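Local coordinates for protein 5-formyl-3-hydroxy-2-methylpyridine 4-carboxylate 5-dehydrogenase (Mesorhizobium japonicum MAFF 303099, PDB 4OM8) that oxidises 5-formyl-3-hydroxy-2-methylpyridine-4-carboxylate with NAD(+) in vitamin B6 degradation, and can also reduce it with NADH to 4-pyridoxic acid, at residues I110-S116 and R132-W138; R196-D200 and L252-D256. All coordinates share one frame; numbering follows the deposited sequence.

Interaction 1 (I110-S116 and R132-W138). With NAD (nicotinamide-adenine-dinucleotide), chain C.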
ATOM      1  N   ILE A 110      14.544  -6.403 -29.752  1.00  9.69           N
ATOM      2  CA  ILE A 110      13.624  -5.570 -28.996  1.00 10.73           C
ATOM      3  C   ILE A 110      14.429  -4.549 -28.194  1.00 10.92           C
ATOM      4  O   ILE A 110      15.464  -4.871 -27.608  1.00 11.00           O
ATOM      5  CB  ILE A 110      12.709  -6.415 -28.088  1.00 11.55           C
ATOM      6  CG1 ILE A 110      11.788  -7.258 -28.972  1.00 13.75           C
ATOM      7  CG2 ILE A 110      11.886  -5.525 -27.154  1.00 11.29           C
ATOM      8  CD1 ILE A 110      10.943  -8.252 -28.234  1.00 14.61           C
ATOM      9  N   VAL A 111      13.971  -3.305 -28.211  1.00 10.30           N
ATOM     10  CA  VAL A 111      14.568  -2.265 -27.391  1.00  9.05           C
ATOM     11  C   VAL A 111      13.544  -1.810 -26.362  1.00 10.39           C
ATOM     12  O   VAL A 111      12.498  -1.276 -26.713  1.00 10.85           O
ATOM     13  CB  VAL A 111      15.035  -1.076 -28.233  1.00  9.47           C
ATOM     14  CG1 VAL A 111      15.673  -0.024 -27.346  1.00 11.68           C
ATOM     15  CG2 VAL A 111      16.048  -1.563 -29.273  1.00 12.51           C
ATOM     16  N   ALA A 112      13.837  -2.059 -25.087  1.00  9.39           N
ATOM     17  CA  ALA A 112      12.931  -1.698 -24.010  1.00  8.86           C
ATOM     18  C   ALA A 112      13.487  -0.531 -23.228  1.00 11.82           C
ATOM     19  O   ALA A 112      14.694  -0.452 -23.030  1.00 14.86           O
ATOM     20  CB  ALA A 112      12.721  -2.885 -23.083  1.00 10.81           C
ATOM     21  N   SER A 113      12.623   0.382 -22.803  1.00  9.40           N
ATOM     22  CA  SER A 113      13.038   1.442 -21.892  1.00  8.87           C
ATOM     23  C   SER A 113      12.518   1.186 -20.493  1.00  9.37           C
ATOM     24  O   SER A 113      11.360   0.798 -20.322  1.00 11.24           O
ATOM     25  CB  SER A 113      12.531   2.803 -22.364  1.00  8.63           C
ATOM     26  OG  SER A 113      12.936   3.817 -21.450  1.00  9.66           O
ATOM     27  N   ASP A 114      13.367   1.464 -19.501  1.00  9.48           N
ATOM     28  CA  ASP A 114      12.989   1.417 -18.089  1.00  9.88           C
ATOM     29  C   ASP A 114      12.361   2.737 -17.627  1.00 10.31           C
ATOM     30  O   ASP A 114      12.101   2.901 -16.434  1.00 11.09           O
ATOM     31  CB  ASP A 114      14.230   1.092 -17.241  1.00  8.65           C
ATOM     32  CG  ASP A 114      13.903   0.644 -15.818  1.00 11.18           C
ATOM     33  OD1 ASP A 114      12.822   0.090 -15.574  1.00 11.32           O
ATOM     34  OD2 ASP A 114      14.795   0.792 -14.956  1.00 11.76           O
ATOM     35  N   THR A 115      12.093   3.658 -18.558  1.00 10.87           N
ATOM     36  CA  THR A 115      11.566   4.977 -18.196  1.00  9.84           C
ATOM     37  C   THR A 115      10.332   4.895 -17.295  1.00 11.03           C
ATOM     38  O   THR A 115       9.483   4.018 -17.445  1.00 10.82           O
ATOM     39  CB  THR A 115      11.206   5.811 -19.441  1.00 10.51           C
ATOM     40  OG1 THR A 115      10.809   7.131 -19.025  1.00 11.24           O
ATOM     41  CG2 THR A 115      10.058   5.163 -20.220  1.00 10.93           C
ATOM     42  N   SER A 116      10.244   5.827 -16.353  1.00 12.73           N
ATOM     43  CA  SER A 116       9.039   5.956 -15.542  1.00 13.20           C
ATOM     44  C   SER A 116       8.041   6.955 -16.135  1.00 12.48           C
ATOM     45  O   SER A 116       6.832   6.754 -16.046  1.00 15.79           O
ATOM     46  CB  SER A 116       9.412   6.375 -14.119  1.00 13.40           C
ATOM     47  OG  SER A 116      10.158   5.361 -13.469  1.00 16.30           O
ATOM     48  N   ARG A 132       9.362  -2.553 -32.479  1.00 10.30           N
ATOM     49  CA  ARG A 132      10.074  -3.426 -31.543  0.96 10.78           C
ATOM     50  C   ARG A 132      10.587  -2.649 -30.325  1.00 10.02           C
ATOM     51  O   ARG A 132      11.421  -3.160 -29.557  1.00  9.68           O
ATOM     52  CB  ARG A 132      11.239  -4.171 -32.233  0.96 11.67           C
ATOM     53  CG  ARG A 132      12.172  -3.348 -33.140  0.96  9.17           C
ATOM     54  CD  ARG A 132      13.048  -2.319 -32.387  0.96  9.84           C
ATOM     55  NE  ARG A 132      13.844  -1.558 -33.356  0.96 11.63           N
ATOM     56  CZ  ARG A 132      15.047  -1.933 -33.787  0.96 12.84           C
ATOM     57  NH1 ARG A 132      15.615  -3.037 -33.312  0.96 11.61           N
ATOM     58  NH2 ARG A 132      15.686  -1.197 -34.697  0.96 12.74           N
ATOM     59  N   MET A 133      10.100  -1.424 -30.145  1.00 10.67           N
ATOM     60  CA  MET A 133      10.411  -0.672 -28.929  0.58 10.31           C
ATOM     61  C   MET A 133       9.204  -0.648 -28.006  1.00 12.93           C
ATOM     62  O   MET A 133       8.072  -0.485 -28.445  1.00 12.05           O
ATOM     63  CB  MET A 133      10.858   0.755 -29.226  0.58 11.60           C
ATOM     64  CG  MET A 133      10.962   1.591 -27.947  0.58 14.13           C
ATOM     65  SD  MET A 133      11.812   3.153 -28.132  0.58 12.73           S
ATOM     66  CE  MET A 133      13.509   2.610 -28.242  0.58 12.24           C
ATOM     67  N   VAL A 134       9.467  -0.824 -26.715  1.00  9.93           N
ATOM     68  CA  VAL A 134       8.423  -1.037 -25.724  1.00 11.08           C
ATOM     69  C   VAL A 134       8.901  -0.542 -24.373  1.00 11.32           C
ATOM     70  O   VAL A 134      10.112  -0.429 -24.140  1.00 11.92           O
ATOM     71  CB  VAL A 134       8.070  -2.552 -25.656  1.00 10.69           C
ATOM     72  CG1 VAL A 134       9.265  -3.373 -25.160  1.00 11.65           C
ATOM     73  CG2 VAL A 134       6.836  -2.826 -24.809  1.00 12.41           C
ATOM     74  N   GLY A 135       7.966  -0.238 -23.481  1.00  9.51           N
ATOM     75  CA  GLY A 135       8.331   0.030 -22.105  1.00  9.72           C
ATOM     76  C   GLY A 135       8.431  -1.253 -21.307  1.00  9.45           C
ATOM     77  O   GLY A 135       7.573  -2.127 -21.414  1.00  9.68           O
ATOM     78  N   MET A 136       9.513  -1.386 -20.541  1.00  9.46           N
ATOM     79  CA  MET A 136       9.683  -2.483 -19.596  1.00  8.88           C
ATOM     80  C   MET A 136      10.088  -1.826 -18.288  1.00 10.43           C
ATOM     81  O   MET A 136      11.267  -1.552 -18.051  1.00 10.33           O
ATOM     82  CB  MET A 136      10.740  -3.479 -20.078  1.00 10.49           C
ATOM     83  CG  MET A 136      10.894  -4.712 -19.215  1.00 10.41           C
ATOM     84  SD  MET A 136      12.386  -5.602 -19.708  1.00 11.06           S
ATOM     85  CE  MET A 136      12.122  -7.178 -18.882  1.00 10.91           C
ATOM     86  N   HIS A 137       9.092  -1.542 -17.453  1.00  9.80           N
ATOM     87  CA  HIS A 137       9.295  -0.659 -16.322  1.00 10.86           C
ATOM     88  C   HIS A 137       9.425  -1.458 -15.032  1.00 11.11           C
ATOM     89  O   HIS A 137       8.449  -1.990 -14.516  1.00 11.22           O
ATOM     90  CB  HIS A 137       8.145   0.341 -16.232  1.00 12.67           C
ATOM     91  CG  HIS A 137       8.251   1.273 -15.074  1.00 10.81           C
ATOM     92  ND1 HIS A 137       7.335   1.274 -14.046  1.00 13.86           N
ATOM     93  CD2 HIS A 137       9.166   2.226 -14.772  1.00 11.80           C
ATOM     94  CE1 HIS A 137       7.675   2.195 -13.162  1.00 13.95           C
ATOM     95  NE2 HIS A 137       8.778   2.793 -13.580  1.00 12.04           N
ATOM     96  N   TRP A 138      10.659  -1.556 -14.553  1.00 10.28           N
ATOM     97  CA  TRP A 138      10.980  -2.250 -13.321  1.00 10.29           C
ATOM     98  C   TRP A 138      10.734  -1.347 -12.127  1.00 12.02           C
ATOM     99  O   TRP A 138      10.469  -0.154 -12.283  1.00 13.34           O
ATOM    100  CB  TRP A 138      12.438  -2.694 -13.334  1.00 10.26           C
ATOM    101  CG  TRP A 138      12.814  -3.665 -14.422  1.00 10.24           C
ATOM    102  CD1 TRP A 138      12.782  -3.455 -15.781  1.00 10.97           C
ATOM    103  CD2 TRP A 138      13.325  -4.983 -14.231  1.00  9.99           C
ATOM    104  NE1 TRP A 138      13.232  -4.580 -16.445  1.00 10.82           N
ATOM    105  CE2 TRP A 138      13.567  -5.532 -15.513  1.00 10.65           C
ATOM    106  CE3 TRP A 138      13.597  -5.761 -13.097  1.00 11.38           C
ATOM    107  CZ2 TRP A 138      14.075  -6.818 -15.687  1.00 11.28           C
ATOM    108  CZ3 TRP A 138      14.091  -7.046 -13.272  1.00 10.37           C
ATOM    109  CH2 TRP A 138      14.329  -7.560 -14.559  1.00 11.61           C
TER
HETATM  110  PA  NAD C 402      20.598   6.628 -12.238  0.74 14.21           P
HETATM  111  O1A NAD C 402      20.785   8.128 -12.390  0.74 16.80           O
HETATM  112  O2A NAD C 402      20.834   5.956 -10.894  0.74 12.72           O
HETATM  113  O5B NAD C 402      21.543   5.908 -13.324  0.74 16.41           O
HETATM  114  C5B NAD C 402      21.646   6.374 -14.670  0.74 13.93           C
HETATM  115  C4B NAD C 402      22.921   5.792 -15.262  0.74 13.34           C
HETATM  116  O4B NAD C 402      22.949   6.040 -16.669  0.74 15.33           O
HETATM  117  C3B NAD C 402      24.162   6.446 -14.655  0.74 13.40           C
HETATM  118  O3B NAD C 402      25.029   5.447 -14.104  0.74 14.85           O
HETATM  119  C2B NAD C 402      24.799   7.173 -15.832  0.74 16.35           C
HETATM  120  O2B NAD C 402      26.233   7.237 -15.789  0.74 14.01           O
HETATM  121  C1B NAD C 402      24.312   6.343 -17.003  0.74 16.90           C
HETATM  122  N9A NAD C 402      24.340   7.003 -18.320  0.74 15.61           N
HETATM  123  C8A NAD C 402      24.115   8.296 -18.607  0.74 15.88           C
HETATM  124  N7A NAD C 402      24.205   8.511 -19.943  0.74 16.06           N
HETATM  125  C5A NAD C 402      24.486   7.335 -20.528  0.74 14.95           C
HETATM  126  C6A NAD C 402      24.715   6.850 -21.901  0.74 15.32           C
HETATM  127  N6A NAD C 402      24.656   7.690 -22.964  0.74 18.27           N
HETATM  128  N1A NAD C 402      24.987   5.537 -22.064  0.74 16.13           N
HETATM  129  C2A NAD C 402      25.054   4.687 -21.024  0.74 16.15           C
HETATM  130  N3A NAD C 402      24.857   5.061 -19.750  0.74 14.11           N
HETATM  131  C4A NAD C 402      24.580   6.348 -19.451  0.74 13.08           C
HETATM  132  O3  NAD C 402      19.143   6.287 -12.842  0.74 13.31           O
HETATM  133  PN  NAD C 402      18.157   5.105 -12.373  0.74 14.51           P
HETATM  134  O1N NAD C 402      17.472   5.503 -11.079  0.74 16.11           O
HETATM  135  O2N NAD C 402      18.827   3.752 -12.449  0.74 12.97           O
HETATM  136  O5D NAD C 402      17.043   5.163 -13.524  0.74 13.40           O
HETATM  137  C5D NAD C 402      17.349   4.848 -14.888  0.74 12.98           C
HETATM  138  C4D NAD C 402      16.038   4.846 -15.666  0.74 11.07           C
HETATM  139  O4D NAD C 402      15.151   3.945 -15.012  0.74 13.77           O
HETATM  140  C3D NAD C 402      15.346   6.200 -15.653  0.74 12.55           C
HETATM  141  O3D NAD C 402      14.596   6.300 -16.866  0.74 13.17           O
HETATM  142  C2D NAD C 402      14.371   6.105 -14.495  0.74 12.44           C
HETATM  143  O2D NAD C 402      13.216   6.927 -14.692  0.74 12.12           O
HETATM  144  C1D NAD C 402      13.985   4.636 -14.543  0.74 12.46           C
HETATM  145  N1N NAD C 402      13.553   4.063 -13.258  0.74 13.62           N
HETATM  146  C2N NAD C 402      14.051   4.476 -12.075  0.74 14.64           C
HETATM  147  C3N NAD C 402      13.616   3.877 -10.889  0.74 13.56           C
HETATM  148  C7N NAD C 402      14.101   4.314  -9.532  0.74 19.73           C
HETATM  149  O7N NAD C 402      15.201   4.822  -9.372  0.74 18.88           O
HETATM  150  N7N NAD C 402      13.264   4.141  -8.510  0.74 12.90           N
HETATM  151  C4N NAD C 402      12.677   2.853 -10.939  0.74 16.05           C
HETATM  152  C5N NAD C 402      12.196   2.442 -12.174  0.74 13.97           C
HETATM  153  C6N NAD C 402      12.663   3.064 -13.323  0.74 12.66           C
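The parallel strands 110-113 and 133-137 of the Rossmann sheet, joined through helix 120-123 in a beta-alpha-beta unit, meet where Val111 N donates to Arg132 O at 2.9 Å. The ladder continues as Val134 N to Val111 O, Ser113 N to Val134 O and Met136 N to Ser113 O. On one face of the sheet, in one of its two conformers, Met133 brings CE 3.5 Å from Val111 CG1. On the other face, Val134 CG1 reaches both Ile110 CG2 and Ala112 CB. Beyond the last bridge, side chains take over from the backbone. Asp114 OD1 accepts Trp138 N at 2.9 Å, nearly in line with its own C-O bond, while Ser116 OG and His137 NE2 share a hydrogen bond of 2.9 Å. His137 CD2 presents an edge of the ring to Asp114 O, 3.4 Å away, and ND1 bonds Glu149, giving partners at both nitrogens, which should hold the rotation of the imidazole; this histidine is inferred to matter for catalysis. Asp114 O lies 3.2 Å from NAD C6N, and Trp138 O approaches NAD C5N. Parallel strands whose C-terminal ends face the dinucleotide are typical of the Rossmann fold.

Interaction 2 (R196-D200 and L252-D256)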
ATOM      1  N   ARG A 196      -0.472  12.095  -3.372  1.00  9.00           N
ATOM      2  CA  ARG A 196      -1.106  13.407  -3.464  1.00  8.74           C
ATOM      3  C   ARG A 196      -1.998  13.668  -2.248  1.00  8.58           C
ATOM      4  O   ARG A 196      -1.956  14.751  -1.642  1.00  9.00           O
ATOM      5  CB  ARG A 196      -1.914  13.525  -4.758  1.00  8.51           C
ATOM      6  CG  ARG A 196      -2.610  14.889  -4.914  1.00  6.87           C
ATOM      7  CD  ARG A 196      -3.206  15.045  -6.291  1.00  9.72           C
ATOM      8  NE  ARG A 196      -4.235  14.056  -6.574  1.00  9.49           N
ATOM      9  CZ  ARG A 196      -5.106  14.162  -7.574  1.00  9.81           C
ATOM     10  NH1 ARG A 196      -5.066  15.232  -8.364  1.00 10.36           N
ATOM     11  NH2 ARG A 196      -6.024  13.213  -7.776  1.00 10.24           N
ATOM     12  N   GLU A 197      -2.767  12.660  -1.853  1.00  8.67           N
ATOM     13  CA  GLU A 197      -3.649  12.823  -0.690  1.00  9.05           C
ATOM     14  C   GLU A 197      -2.856  12.838   0.618  1.00  7.40           C
ATOM     15  O   GLU A 197      -3.120  13.657   1.500  1.00  9.21           O
ATOM     16  CB  GLU A 197      -4.706  11.711  -0.663  1.00  7.26           C
ATOM     17  CG  GLU A 197      -5.752  11.861   0.443  1.00  8.78           C
ATOM     18  CD  GLU A 197      -6.588  13.118   0.317  1.00  9.49           C
ATOM     19  OE1 GLU A 197      -7.004  13.652   1.362  1.00 12.02           O
ATOM     20  OE2 GLU A 197      -6.843  13.589  -0.814  1.00 10.02           O
ATOM     21  N   ALA A 198      -1.868  11.948   0.731  1.00  8.30           N
ATOM     22  CA  ALA A 198      -1.061  11.896   1.949  1.00  9.70           C
ATOM     23  C   ALA A 198      -0.327  13.216   2.179  1.00  8.86           C
ATOM     24  O   ALA A 198      -0.318  13.743   3.290  1.00 10.58           O
ATOM     25  CB  ALA A 198      -0.070  10.744   1.885  1.00  8.87           C
ATOM     26  N   VAL A 199       0.277  13.749   1.123  1.00  9.19           N
ATOM     27  CA  VAL A 199       0.992  15.013   1.234  1.00  9.96           C
ATOM     28  C   VAL A 199       0.012  16.130   1.620  1.00 10.64           C
ATOM     29  O   VAL A 199       0.323  16.965   2.467  1.00 10.86           O
ATOM     30  CB  VAL A 199       1.716  15.347  -0.079  1.00  7.39           C
ATOM     31  CG1 VAL A 199       2.138  16.836  -0.127  1.00  9.70           C
ATOM     32  CG2 VAL A 199       2.926  14.417  -0.248  1.00  9.57           C
ATOM     33  N   ASP A 200      -1.177  16.133   1.014  1.00  8.23           N
ATOM     34  CA  ASP A 200      -2.165  17.167   1.329  1.00  9.55           C
ATOM     35  C   ASP A 200      -2.553  17.139   2.808  1.00  9.67           C
ATOM     36  O   ASP A 200      -2.644  18.180   3.462  1.00 11.00           O
ATOM     37  CB  ASP A 200      -3.417  17.019   0.457  1.00  8.47           C
ATOM     38  CG  ASP A 200      -4.269  18.278   0.469  1.00 10.69           C
ATOM     39  OD1 ASP A 200      -3.727  19.363   0.147  1.00 12.85           O
ATOM     40  OD2 ASP A 200      -5.462  18.195   0.821  1.00 14.91           O
ATOM     41  N   LEU A 252     -11.871  14.483  -1.729  1.00 12.01           N
ATOM     42  CA  LEU A 252     -10.434  14.228  -1.872  1.00 10.75           C
ATOM     43  C   LEU A 252      -9.688  15.397  -2.521  1.00  9.75           C
ATOM     44  O   LEU A 252     -10.274  16.170  -3.287  1.00 11.79           O
ATOM     45  CB  LEU A 252     -10.218  12.970  -2.706  1.00 10.00           C
ATOM     46  CG  LEU A 252     -10.717  11.675  -2.068  1.00 10.41           C
ATOM     47  CD1 LEU A 252     -10.520  10.521  -3.039  1.00  9.85           C
ATOM     48  CD2 LEU A 252      -9.997  11.420  -0.741  1.00 11.92           C
ATOM     49  N   SER A 253      -8.397  15.530  -2.220  1.00  9.87           N
ATOM     50  CA  SER A 253      -7.580  16.509  -2.931  1.00  8.89           C
ATOM     51  C   SER A 253      -7.540  16.205  -4.426  1.00  9.79           C
ATOM     52  O   SER A 253      -7.391  15.056  -4.839  1.00  9.78           O
ATOM     53  CB  SER A 253      -6.156  16.536  -2.375  1.00 12.37           C
ATOM     54  OG  SER A 253      -5.316  17.363  -3.168  1.00 12.47           O
ATOM     55  N   ASN A 254      -7.663  17.254  -5.232  1.00  9.84           N
ATOM     56  CA  ASN A 254      -7.533  17.131  -6.674  1.00  8.63           C
ATOM     57  C   ASN A 254      -6.394  18.001  -7.183  1.00  9.57           C
ATOM     58  O   ASN A 254      -6.438  18.484  -8.326  1.00 10.91           O
ATOM     59  CB  ASN A 254      -8.839  17.507  -7.370  1.00 11.11           C
ATOM     60  CG  ASN A 254      -9.979  16.588  -6.987  1.00 12.34           C
ATOM     61  OD1 ASN A 254      -9.789  15.386  -6.814  1.00 12.56           O
ATOM     62  ND2 ASN A 254     -11.178  17.155  -6.845  1.00 16.24           N
ATOM     63  N   ARG A 255      -5.369  18.176  -6.344  1.00 10.44           N
ATOM     64  CA  ARG A 255      -4.262  19.087  -6.657  1.00  9.86           C
ATOM     65  C   ARG A 255      -3.682  18.829  -8.047  1.00 12.76           C
ATOM     66  O   ARG A 255      -3.465  17.683  -8.446  1.00 10.46           O
ATOM     67  CB  ARG A 255      -3.152  18.985  -5.603  1.00 12.33           C
ATOM     68  CG  ARG A 255      -1.945  19.871  -5.949  1.00 13.05           C
ATOM     69  CD  ARG A 255      -0.968  20.057  -4.794  1.00 10.84           C
ATOM     70  NE  ARG A 255      -1.542  20.791  -3.668  1.00 12.58           N
ATOM     71  CZ  ARG A 255      -1.637  22.118  -3.598  1.00 12.11           C
ATOM     72  NH1 ARG A 255      -1.220  22.895  -4.602  1.00 11.60           N
ATOM     73  NH2 ARG A 255      -2.170  22.678  -2.518  1.00 12.88           N
ATOM     74  N   ASP A 256      -3.454  19.912  -8.786  1.00 11.01           N
ATOM     75  CA  ASP A 256      -3.025  19.841 -10.177  1.00  8.44           C
ATOM     76  C   ASP A 256      -1.552  20.174 -10.397  1.00 10.85           C
ATOM     77  O   ASP A 256      -1.097  20.201 -11.537  1.00 12.40           O
ATOM     78  CB  ASP A 256      -3.878  20.801 -11.027  1.00 14.13           C
ATOM     79  CG  ASP A 256      -3.825  22.246 -10.525  1.00 14.46           C
ATOM     80  OD1 ASP A 256      -2.921  22.607  -9.748  1.00 16.94           O
ATOM     81  OD2 ASP A 256      -4.712  23.043 -10.909  1.00 19.62           O
TER
HETATM   82  O   HOH W   1      -6.697  12.805  -3.446  1.00 12.52           O
HETATM   83  O   HOH W   2      -1.351  19.357  -1.171  1.00 12.51           O
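Arg196, on helix 187-203, reaches across to the loop 252-256, CB pointing toward it. CG lies anti to the backbone N (chi1 180°) and passes Ser253 OG at 4.1 Å. CD comes 3.4 Å from Arg255 O and packs on Arg255 CB, and a bend at chi3 (62°) lays the guanidinium along the loop backbone. NE lies 3.7 Å from Ser253 O, which with Asn254 CA sits over one face of the guanidinium, toward its rim. In its plane, NH1 donates to Arg255 O at 2.9 Å; NH1 and NH2 also bond Asn254 OD1 and Ser253 O of the second subunit. An alanine here would remove the guanidinium, and Arg255 O would probably lose its donor while Asn254 and Ser253 of the second subunit would be left without these bonds. The next residue, Glu197, takes Ser253 N on the syn lone pair of OE2 at 2.9 Å and shares a water with Ser253 O; its OE1 pairs with Arg189 of the second subunit. A second water joins Asp200 OD1 to Arg255 NE, whose guanidinium salt-bridges Asp257. Ser253 OG accepts Arg255 N, closing an ST turn. Helix and interhelical loop thus meet within the all-helical C-terminal domain, at the homodimer interface.

In the fold
The two contacts illustrate how different domains of one chain can hold contacts of different kinds. Interaction 1 comes first along the chain, inside the eight-stranded mixed sheet of the NAD-binding domain; interaction 2 follows in the helical C-terminal domain, between helix 187-203 and the loop linking helices 238-251 and 260-267. They share no strand or helix, and their centres lie 29 Å apart, with nearest atoms about 16 Å from each other. One is a buried sheet contact at the nicotinamide, untouched by the other subunit; the other is partly buried and away from the annotated sites. Of these two contacts, one thus lies at the cofactor and the other at the subunit interface, in separate domains.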